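Local coordinates for Exo-beta-1,3-glucanase (Streptomyces sp. SirexAA-E, PDB 4PEY), which hydrolyses laminarin and laminarioligosaccharides by removing glucose units successively from their non-reducing ends, yielding glucose and laminaribiose, at residues Glu436-Gln444 with Ile469-Ala478; Thr452-Ala463 with Gly491-Val502. The protein carries 1 engineered substitution. One frame throughout, in Å; residues are numbered along the deposited sequence.

Contact 1: residues Glu436-Gln444 with Ile469-Ala478; sequences EHFNKYDVQ and IQNGDIKGYA. With BGC (beta-D-glucopyranose), chain B.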
# COMPACT_ATOMS: atom_id res chain seq x y z
N GLU A 436 -9.51 -3.21 4.42
CA GLU A 436 -10.13 -4.44 4.94
C GLU A 436 -10.62 -4.42 6.38
O GLU A 436 -9.95 -3.88 7.27
CB GLU A 436 -9.14 -5.61 4.85
CG GLU A 436 -8.46 -5.83 3.52
CD GLU A 436 -7.63 -7.08 3.58
OE1 GLU A 436 -6.56 -7.04 4.23
OE2 GLU A 436 -8.08 -8.12 3.03
N HIS A 437 -11.79 -5.06 6.57
CA HIS A 437 -12.31 -5.56 7.85
C HIS A 437 -13.00 -4.52 8.74
O HIS A 437 -13.27 -4.81 9.91
CB HIS A 437 -11.22 -6.26 8.67
CG HIS A 437 -10.46 -7.31 7.92
ND1 HIS A 437 -11.07 -8.33 7.21
CD2 HIS A 437 -9.12 -7.51 7.77
CE1 HIS A 437 -10.15 -9.09 6.65
NE2 HIS A 437 -8.96 -8.61 6.98
N PHE A 438 -13.33 -3.34 8.21
CA PHE A 438 -13.95 -2.30 9.03
C PHE A 438 -15.39 -2.66 9.43
O PHE A 438 -16.06 -3.44 8.74
CB PHE A 438 -13.85 -0.96 8.30
CG PHE A 438 -12.44 -0.48 8.25
CD1 PHE A 438 -11.94 0.33 9.27
CD2 PHE A 438 -11.57 -0.97 7.29
CE1 PHE A 438 -10.61 0.69 9.28
CE2 PHE A 438 -10.24 -0.61 7.30
CZ PHE A 438 -9.75 0.21 8.30
N ASN A 439 -15.84 -2.14 10.57
CA ASN A 439 -17.16 -2.51 11.07
C ASN A 439 -18.29 -1.97 10.19
O ASN A 439 -19.36 -2.56 10.13
CB ASN A 439 -17.38 -2.04 12.53
CG ASN A 439 -16.40 -2.67 13.51
OD1 ASN A 439 -15.19 -2.46 13.43
ND2 ASN A 439 -16.93 -3.41 14.49
N LYS A 440 -18.04 -0.84 9.52
CA LYS A 440 -19.03 -0.25 8.61
C LYS A 440 -18.44 -0.11 7.20
O LYS A 440 -17.95 -1.10 6.66
CB LYS A 440 -19.54 1.07 9.19
CG LYS A 440 -20.19 0.85 10.56
CD LYS A 440 -20.92 2.07 11.09
CE LYS A 440 -21.57 1.76 12.44
NZ LYS A 440 -22.56 0.65 12.34
N TYR A 441 -18.50 1.08 6.59
CA TYR A 441 -18.00 1.24 5.23
C TYR A 441 -16.47 1.25 5.18
O TYR A 441 -15.84 2.15 5.74
CB TYR A 441 -18.48 2.56 4.60
CG TYR A 441 -19.97 2.71 4.41
CD1 TYR A 441 -20.67 1.86 3.56
CD2 TYR A 441 -20.67 3.73 5.03
CE1 TYR A 441 -22.04 2.02 3.36
CE2 TYR A 441 -22.02 3.90 4.83
CZ TYR A 441 -22.71 3.04 4.00
OH TYR A 441 -24.06 3.21 3.81
N ASP A 442 -15.88 0.29 4.48
CA ASP A 442 -14.42 0.30 4.34
C ASP A 442 -13.96 1.54 3.58
O ASP A 442 -13.04 2.22 4.02
CB ASP A 442 -13.94 -0.98 3.67
CG ASP A 442 -14.52 -2.22 4.33
OD1 ASP A 442 -15.72 -2.49 4.09
OD2 ASP A 442 -13.79 -2.90 5.09
N VAL A 443 -14.60 1.83 2.45
CA VAL A 443 -14.32 3.04 1.68
C VAL A 443 -15.62 3.78 1.39
O VAL A 443 -16.61 3.16 0.97
CB VAL A 443 -13.59 2.74 0.34
CG1 VAL A 443 -13.45 4.00 -0.52
CG2 VAL A 443 -12.22 2.13 0.61
N GLN A 444 -15.61 5.09 1.65
CA GLN A 444 -16.72 5.94 1.25
C GLN A 444 -16.16 7.09 0.41
O GLN A 444 -15.14 7.68 0.75
CB GLN A 444 -17.47 6.47 2.48
CG GLN A 444 -18.63 7.39 2.15
CD GLN A 444 -19.47 7.75 3.36
OE1 GLN A 444 -19.07 7.53 4.50
NE2 GLN A 444 -20.65 8.31 3.11
N ILE A 469 -24.53 -5.57 11.62
CA ILE A 469 -24.11 -4.83 10.43
C ILE A 469 -25.31 -4.30 9.65
O ILE A 469 -25.19 -3.96 8.47
CB ILE A 469 -23.21 -5.69 9.50
CG1 ILE A 469 -23.93 -6.97 9.04
CG2 ILE A 469 -21.88 -6.00 10.19
CD1 ILE A 469 -23.13 -7.79 8.02
N GLN A 470 -26.47 -4.20 10.29
CA GLN A 470 -27.63 -3.64 9.62
C GLN A 470 -27.39 -2.16 9.32
O GLN A 470 -26.92 -1.41 10.17
CB GLN A 470 -28.90 -3.82 10.46
CG GLN A 470 -30.19 -3.46 9.71
CD GLN A 470 -30.56 -4.48 8.62
OE1 GLN A 470 -30.23 -5.67 8.72
NE2 GLN A 470 -31.25 -4.01 7.59
N ASN A 471 -27.70 -1.77 8.09
CA ASN A 471 -27.40 -0.45 7.55
C ASN A 471 -28.67 0.16 6.99
O ASN A 471 -28.88 0.17 5.78
CB ASN A 471 -26.31 -0.59 6.48
CG ASN A 471 -26.02 0.71 5.74
OD1 ASN A 471 -26.30 1.81 6.23
ND2 ASN A 471 -25.44 0.58 4.55
N GLY A 472 -29.54 0.66 7.86
CA GLY A 472 -30.85 1.10 7.42
C GLY A 472 -31.61 -0.12 6.92
O GLY A 472 -31.77 -1.09 7.65
N ASP A 473 -32.06 -0.09 5.66
CA ASP A 473 -32.76 -1.22 5.07
C ASP A 473 -31.83 -2.13 4.28
O ASP A 473 -32.27 -3.00 3.54
CB ASP A 473 -33.89 -0.72 4.15
CG ASP A 473 -34.95 0.05 4.91
OD1 ASP A 473 -35.36 -0.41 6.00
OD2 ASP A 473 -35.38 1.11 4.41
N ILE A 474 -30.52 -1.90 4.43
CA ILE A 474 -29.53 -2.70 3.72
C ILE A 474 -28.82 -3.65 4.68
O ILE A 474 -28.45 -3.25 5.79
CB ILE A 474 -28.50 -1.79 3.00
CG1 ILE A 474 -29.22 -0.93 1.95
CG2 ILE A 474 -27.36 -2.59 2.36
CD1 ILE A 474 -28.35 0.14 1.35
N LYS A 475 -28.65 -4.90 4.26
CA LYS A 475 -27.86 -5.86 5.03
C LYS A 475 -26.37 -5.61 4.81
O LYS A 475 -25.86 -5.82 3.71
CB LYS A 475 -28.20 -7.30 4.65
CG LYS A 475 -29.61 -7.73 5.01
CD LYS A 475 -29.81 -9.16 4.57
CE LYS A 475 -31.27 -9.55 4.46
NZ LYS A 475 -31.40 -10.84 3.73
N GLY A 476 -25.68 -5.15 5.84
CA GLY A 476 -24.26 -4.87 5.71
C GLY A 476 -23.96 -3.49 5.15
O GLY A 476 -24.85 -2.78 4.65
N TYR A 477 -22.70 -3.11 5.27
CA TYR A 477 -22.17 -1.87 4.72
C TYR A 477 -21.28 -2.18 3.54
O TYR A 477 -20.39 -3.02 3.65
CB TYR A 477 -21.36 -1.12 5.78
CG TYR A 477 -22.17 -0.60 6.94
CD1 TYR A 477 -22.56 -1.44 7.98
CD2 TYR A 477 -22.54 0.74 7.01
CE1 TYR A 477 -23.31 -0.95 9.05
CE2 TYR A 477 -23.28 1.23 8.06
CZ TYR A 477 -23.66 0.39 9.08
OH TYR A 477 -24.39 0.90 10.13
N ALA A 478 -21.52 -1.53 2.40
CA ALA A 478 -20.65 -1.73 1.24
C ALA A 478 -19.16 -1.61 1.59
O ALA A 478 -18.76 -0.81 2.44
CB ALA A 478 -21.00 -0.74 0.14
C2 BGC B . -6.86 -11.12 4.38
C3 BGC B . -5.93 -10.42 5.37
C4 BGC B . -5.77 -11.28 6.62
C5 BGC B . -5.27 -12.67 6.22
C6 BGC B . -5.07 -13.54 7.45
C1 BGC B . -6.49 -12.59 4.17
O2 BGC B . -6.83 -10.42 3.15
O3 BGC B . -6.47 -9.17 5.74
O4 BGC B . -4.89 -10.68 7.53
O5 BGC B . -6.25 -13.26 5.40
O6 BGC B . -6.32 -13.88 7.99
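The ring of Tyr477 stands between Lys440 and Asn471: CB of Lys440 lies over one face, 3.8 Å from the ring centroid, and CB of Asn471 over the other. Lysine suits this place because its methylene chain runs alongside the ring, then bends at its last torsion (chi4 -60°) to bring NZ within 2.9 Å of Tyr477 OH, a hydrogen bond. The CD2 edge of Tyr477 meets the face of Tyr441 in a T-shaped stack, centroids 5.1 Å apart and planes at 84°. Asn471 ND2 donates to Tyr441 OH (3.1 Å) and more weakly to Gly476 O. A leucine in place of Tyr477 would probably leave Lys440 NZ without its hydroxyl mate and the face of Tyr441 without its edge. Beyond this packing the contact thins out: the type II' turn at Gly472 and Asp473 is exposed, glycine tolerating its positive phi. At the far end the substrate-binding residues Glu436 and His437 hold the chain B glucose: Glu436 takes hydrogen bonds from its O2 and O3, and His437 NE2 donates to O3 of that sugar (2.8 Å). Strand 443-445 lies in a parallel sheet between strands 419-423 and 480-482, and Tyr441 and Ala478 both pack on Gln513 of strand 512-513.

Contact 2: residues Thr452-Ala463 with Gly491-Val502; sequences TIFYQNAKAYDA and GWGMGSYCYFNV. Engineered in segment 452-463: Ala458 (natural residue Glu). With BGC (beta-D-glucopyranose), chain C; BGC (beta-D-glucopyranose), chain B.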
# COMPACT_ATOMS: atom_id res chain seq x y z
N THR A 452 -10.62 5.18 -9.06
CA THR A 452 -9.87 4.12 -8.39
C THR A 452 -9.47 3.08 -9.41
O THR A 452 -10.32 2.56 -10.14
CB THR A 452 -10.69 3.45 -7.27
OG1 THR A 452 -10.86 4.38 -6.20
CG2 THR A 452 -9.97 2.20 -6.73
N ILE A 453 -8.17 2.79 -9.47
CA ILE A 453 -7.63 1.74 -10.31
C ILE A 453 -7.04 0.69 -9.37
O ILE A 453 -6.05 0.96 -8.69
CB ILE A 453 -6.58 2.26 -11.30
CG1 ILE A 453 -7.20 3.31 -12.23
CG2 ILE A 453 -6.00 1.10 -12.12
CD1 ILE A 453 -6.18 4.06 -13.05
N PHE A 454 -7.72 -0.46 -9.34
CA PHE A 454 -7.50 -1.60 -8.43
C PHE A 454 -8.00 -1.36 -7.00
O PHE A 454 -7.53 -0.48 -6.28
CB PHE A 454 -6.03 -2.04 -8.35
CG PHE A 454 -5.85 -3.26 -7.48
CD1 PHE A 454 -5.91 -4.54 -8.03
CD2 PHE A 454 -5.65 -3.14 -6.11
CE1 PHE A 454 -5.76 -5.67 -7.22
CE2 PHE A 454 -5.51 -4.25 -5.30
CZ PHE A 454 -5.56 -5.52 -5.86
N TYR A 455 -8.93 -2.22 -6.58
CA TYR A 455 -9.40 -2.23 -5.20
C TYR A 455 -9.44 -3.66 -4.69
O TYR A 455 -9.94 -4.56 -5.38
CB TYR A 455 -10.79 -1.60 -5.07
CG TYR A 455 -11.33 -1.53 -3.66
CD1 TYR A 455 -10.62 -0.90 -2.65
CD2 TYR A 455 -12.58 -2.09 -3.34
CE1 TYR A 455 -11.12 -0.82 -1.36
CE2 TYR A 455 -13.10 -2.00 -2.04
CZ TYR A 455 -12.36 -1.36 -1.05
OH TYR A 455 -12.85 -1.27 0.23
N GLN A 456 -8.91 -3.87 -3.49
CA GLN A 456 -9.04 -5.16 -2.80
C GLN A 456 -9.61 -4.93 -1.41
O GLN A 456 -9.05 -4.15 -0.63
CB GLN A 456 -7.71 -5.90 -2.70
CG GLN A 456 -7.83 -7.31 -2.07
CD GLN A 456 -7.68 -7.32 -0.55
OE1 GLN A 456 -6.73 -6.75 -0.00
NE2 GLN A 456 -8.62 -7.98 0.13
N ASN A 457 -10.72 -5.60 -1.12
CA ASN A 457 -11.32 -5.56 0.20
C ASN A 457 -11.65 -6.95 0.70
O ASN A 457 -11.94 -7.85 -0.09
CB ASN A 457 -12.61 -4.73 0.18
CG ASN A 457 -13.49 -5.00 1.38
OD1 ASN A 457 -14.38 -5.86 1.34
ND2 ASN A 457 -13.25 -4.27 2.46
N ALA A 458 -11.58 -7.13 2.02
CA ALA A 458 -12.27 -8.23 2.67
C ALA A 458 -13.09 -7.62 3.78
O ALA A 458 -12.62 -6.70 4.46
CB ALA A 458 -11.30 -9.28 3.21
N LYS A 459 -14.31 -8.11 3.96
CA LYS A 459 -15.19 -7.58 5.00
C LYS A 459 -14.77 -8.10 6.37
O LYS A 459 -13.98 -9.04 6.47
CB LYS A 459 -16.65 -7.95 4.70
CG LYS A 459 -17.23 -7.24 3.46
CD LYS A 459 -17.25 -5.71 3.59
CE LYS A 459 -18.07 -5.24 4.78
NZ LYS A 459 -18.01 -3.75 4.98
N ALA A 460 -15.26 -7.46 7.43
CA ALA A 460 -15.02 -7.91 8.80
C ALA A 460 -15.41 -9.38 8.96
O ALA A 460 -16.50 -9.77 8.55
CB ALA A 460 -15.79 -7.05 9.79
N TYR A 461 -14.54 -10.18 9.57
CA TYR A 461 -14.83 -11.60 9.78
C TYR A 461 -15.69 -11.83 11.03
O TYR A 461 -16.33 -12.88 11.17
CB TYR A 461 -13.56 -12.43 9.94
CG TYR A 461 -12.58 -12.38 8.79
CD1 TYR A 461 -12.95 -11.91 7.54
CD2 TYR A 461 -11.27 -12.83 8.97
CE1 TYR A 461 -12.04 -11.87 6.49
CE2 TYR A 461 -10.36 -12.80 7.93
CZ TYR A 461 -10.75 -12.33 6.69
OH TYR A 461 -9.84 -12.30 5.67
N ASP A 462 -15.66 -10.86 11.94
CA ASP A 462 -16.10 -11.12 13.31
C ASP A 462 -17.43 -10.45 13.68
O ASP A 462 -17.77 -10.35 14.86
CB ASP A 462 -14.99 -10.72 14.30
CG ASP A 462 -14.44 -9.31 14.08
OD1 ASP A 462 -14.81 -8.63 13.11
OD2 ASP A 462 -13.59 -8.90 14.90
N ALA A 463 -18.19 -10.05 12.67
CA ALA A 463 -19.56 -9.59 12.91
C ALA A 463 -20.32 -10.71 13.62
O ALA A 463 -20.35 -11.84 13.13
CB ALA A 463 -20.24 -9.22 11.60
N GLY A 491 -14.34 3.54 -11.46
CA GLY A 491 -13.48 2.55 -10.85
C GLY A 491 -13.24 1.36 -11.76
O GLY A 491 -14.11 0.98 -12.55
N TRP A 492 -12.05 0.78 -11.64
CA TRP A 492 -11.61 -0.35 -12.47
C TRP A 492 -10.97 -1.46 -11.63
O TRP A 492 -10.04 -1.18 -10.87
CB TRP A 492 -10.56 0.08 -13.50
CG TRP A 492 -10.93 1.05 -14.59
CD1 TRP A 492 -11.21 0.73 -15.90
CD2 TRP A 492 -10.94 2.48 -14.51
NE1 TRP A 492 -11.43 1.88 -16.62
CE2 TRP A 492 -11.27 2.97 -15.80
CE3 TRP A 492 -10.71 3.40 -13.48
CZ2 TRP A 492 -11.38 4.33 -16.08
CZ3 TRP A 492 -10.82 4.75 -13.76
CH2 TRP A 492 -11.15 5.21 -15.05
N GLY A 493 -11.42 -2.70 -11.81
CA GLY A 493 -10.72 -3.86 -11.25
C GLY A 493 -10.84 -3.93 -9.73
O GLY A 493 -9.86 -3.73 -9.00
N MET A 494 -12.04 -4.23 -9.26
CA MET A 494 -12.36 -4.06 -7.84
C MET A 494 -13.05 -5.28 -7.27
O MET A 494 -14.03 -5.76 -7.83
CB MET A 494 -13.24 -2.83 -7.65
CG MET A 494 -12.73 -1.59 -8.38
SD MET A 494 -13.82 -0.17 -8.26
CE MET A 494 -13.55 0.29 -6.58
N GLY A 495 -12.55 -5.76 -6.13
CA GLY A 495 -13.10 -6.96 -5.50
C GLY A 495 -13.30 -6.83 -4.00
O GLY A 495 -12.49 -6.21 -3.31
N SER A 496 -14.39 -7.42 -3.52
CA SER A 496 -14.68 -7.51 -2.09
C SER A 496 -14.95 -8.96 -1.71
O SER A 496 -15.73 -9.62 -2.39
CB SER A 496 -15.89 -6.63 -1.72
OG SER A 496 -16.27 -6.81 -0.36
N TYR A 497 -14.30 -9.45 -0.66
CA TYR A 497 -14.42 -10.86 -0.26
C TYR A 497 -15.01 -10.96 1.14
O TYR A 497 -14.76 -10.10 1.99
CB TYR A 497 -13.05 -11.57 -0.29
CG TYR A 497 -12.16 -11.15 -1.43
CD1 TYR A 497 -12.66 -10.98 -2.72
CD2 TYR A 497 -10.80 -10.92 -1.22
CE1 TYR A 497 -11.85 -10.56 -3.76
CE2 TYR A 497 -9.99 -10.50 -2.25
CZ TYR A 497 -10.51 -10.34 -3.52
OH TYR A 497 -9.69 -9.93 -4.56
N CYS A 498 -15.81 -12.00 1.41
CA CYS A 498 -16.31 -12.18 2.77
C CYS A 498 -15.87 -13.51 3.38
O CYS A 498 -15.63 -14.50 2.69
CB CYS A 498 -17.85 -12.05 2.83
SG CYS A 498 -18.82 -13.42 2.15
N TYR A 499 -15.76 -13.50 4.70
CA TYR A 499 -15.38 -14.67 5.47
C TYR A 499 -15.95 -14.45 6.86
O TYR A 499 -15.23 -14.15 7.82
CB TYR A 499 -13.86 -14.86 5.47
CG TYR A 499 -13.34 -16.05 6.24
CD1 TYR A 499 -13.60 -17.36 5.81
CD2 TYR A 499 -12.55 -15.87 7.37
CE1 TYR A 499 -13.09 -18.45 6.51
CE2 TYR A 499 -12.04 -16.95 8.06
CZ TYR A 499 -12.31 -18.23 7.64
OH TYR A 499 -11.79 -19.28 8.35
N PHE A 500 -17.27 -14.57 6.96
CA PHE A 500 -17.96 -14.39 8.22
C PHE A 500 -17.81 -15.67 9.04
O PHE A 500 -18.73 -16.47 9.13
CB PHE A 500 -19.44 -14.03 7.99
CG PHE A 500 -19.64 -12.65 7.40
CD1 PHE A 500 -19.54 -11.52 8.19
CD2 PHE A 500 -19.96 -12.49 6.05
CE1 PHE A 500 -19.74 -10.24 7.65
CE2 PHE A 500 -20.16 -11.22 5.50
CZ PHE A 500 -20.05 -10.10 6.30
N ASN A 501 -16.64 -15.87 9.64
CA ASN A 501 -16.38 -17.15 10.28
C ASN A 501 -17.00 -17.25 11.67
O ASN A 501 -17.29 -18.34 12.14
CB ASN A 501 -14.87 -17.46 10.32
CG ASN A 501 -14.08 -16.51 11.20
OD1 ASN A 501 -14.47 -15.36 11.42
ND2 ASN A 501 -12.94 -16.98 11.71
N VAL A 502 -17.22 -16.11 12.32
CA VAL A 502 -17.92 -16.12 13.61
C VAL A 502 -19.39 -16.50 13.41
O VAL A 502 -19.95 -17.28 14.18
CB VAL A 502 -17.81 -14.75 14.32
CG1 VAL A 502 -18.74 -14.69 15.54
CG2 VAL A 502 -16.36 -14.49 14.75
C2 BGC C . -7.73 -15.12 2.17
C3 BGC C . -7.53 -14.68 3.61
C4 BGC C . -8.65 -15.24 4.48
C5 BGC C . -8.72 -16.75 4.30
C6 BGC C . -9.84 -17.33 5.15
C1 BGC C . -7.95 -16.62 2.06
O2 BGC C . -6.57 -14.79 1.44
O3 BGC C . -7.58 -13.24 3.57
O4 BGC C . -8.41 -14.89 5.83
O5 BGC C . -8.99 -17.03 2.93
O6 BGC C . -9.85 -18.74 5.02
C2 BGC B . -6.86 -11.12 4.38
C3 BGC B . -5.93 -10.42 5.37
C4 BGC B . -5.77 -11.28 6.62
C5 BGC B . -5.27 -12.67 6.22
C6 BGC B . -5.07 -13.54 7.45
C1 BGC B . -6.49 -12.59 4.17
O2 BGC B . -6.83 -10.42 3.15
O3 BGC B . -6.47 -9.17 5.74
O4 BGC B . -4.89 -10.68 7.53
O5 BGC B . -6.25 -13.26 5.40
O6 BGC B . -6.32 -13.88 7.99
O HOH W 1 -9.32 -7.38 -5.72
O HOH W 2 -16.65 -11.19 6.17
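Two successive coils of the parallel beta-helix typical of family GH55 meet here, and the axes of strands 454-458 and 494-498 run side by side, nearly parallel (10°). Just before these strands both coils turn a corner, with positive phi at Phe454 and Gly493, and the hydrogen bond from Phe454 N to Trp492 O spans the bend. On one face, Tyr455 CB packs against Met494 CE at 3.7 Å; next along, Ser496 OG donates to Asn457 OD1 (2.7 Å), a buried polar pair completed by Tyr536 and by Val435 O, which takes the Asn457 amide. Such stacking of like positions on adjacent coils is how a beta-helix builds its walls. The other face carries Gln456, the engineered Ala458 and Tyr497. Ala458 replaces the natural glutamate, the inferred proton donor, so that acid is missing beside the bound sugar. The Tyr497 ring lies over Asn457 O, and its hydroxyl is hydrogen-bonded to Gln174 OE1 and also receives a water that donates to Tyr455 O; Gly495 suits its place because a CB would be crowded by that ring. Past the strands, the CD2 edge of Tyr499 meets the face of Tyr461 in a T-shaped pair, centroids 5.0 Å apart and planes at 85°. The side chain of Tyr499 leaves CA opposite the backbone N (chi1 -180°), which turns a ring face to the chain C glucose, whose C6 is 3.6 Å from Tyr499 CZ. Tyr461, a substrate-binding residue, brings its OH 3.0 Å from O4 of that sugar. A second water lies over the Phe500 ring and joins Ala460 O to Tyr499 N.

How the contacts relate
From the N-terminal side the chain passes through 436-444, 452-463, 469-478 and 491-502 in turn, so the two contacts cross rather than nest. Contact 1 closes a loop of 24 residues that contains 452-463; contact 2 closes one of 27 residues that contains 469-478. Contact 1 joins loops flanking the parallel sheet of strand 443-445, whereas contact 2 pairs strands of neighbouring coils. Where they meet, Asp442 OD1 forms a 2.8 Å salt bridge with Lys459 NZ, and His437 N probably hydrogen-bonds to Ala458 O. Residues of both lie around the same chain B glucose, linking the outer loops to the sugar-binding wall of the beta-helix.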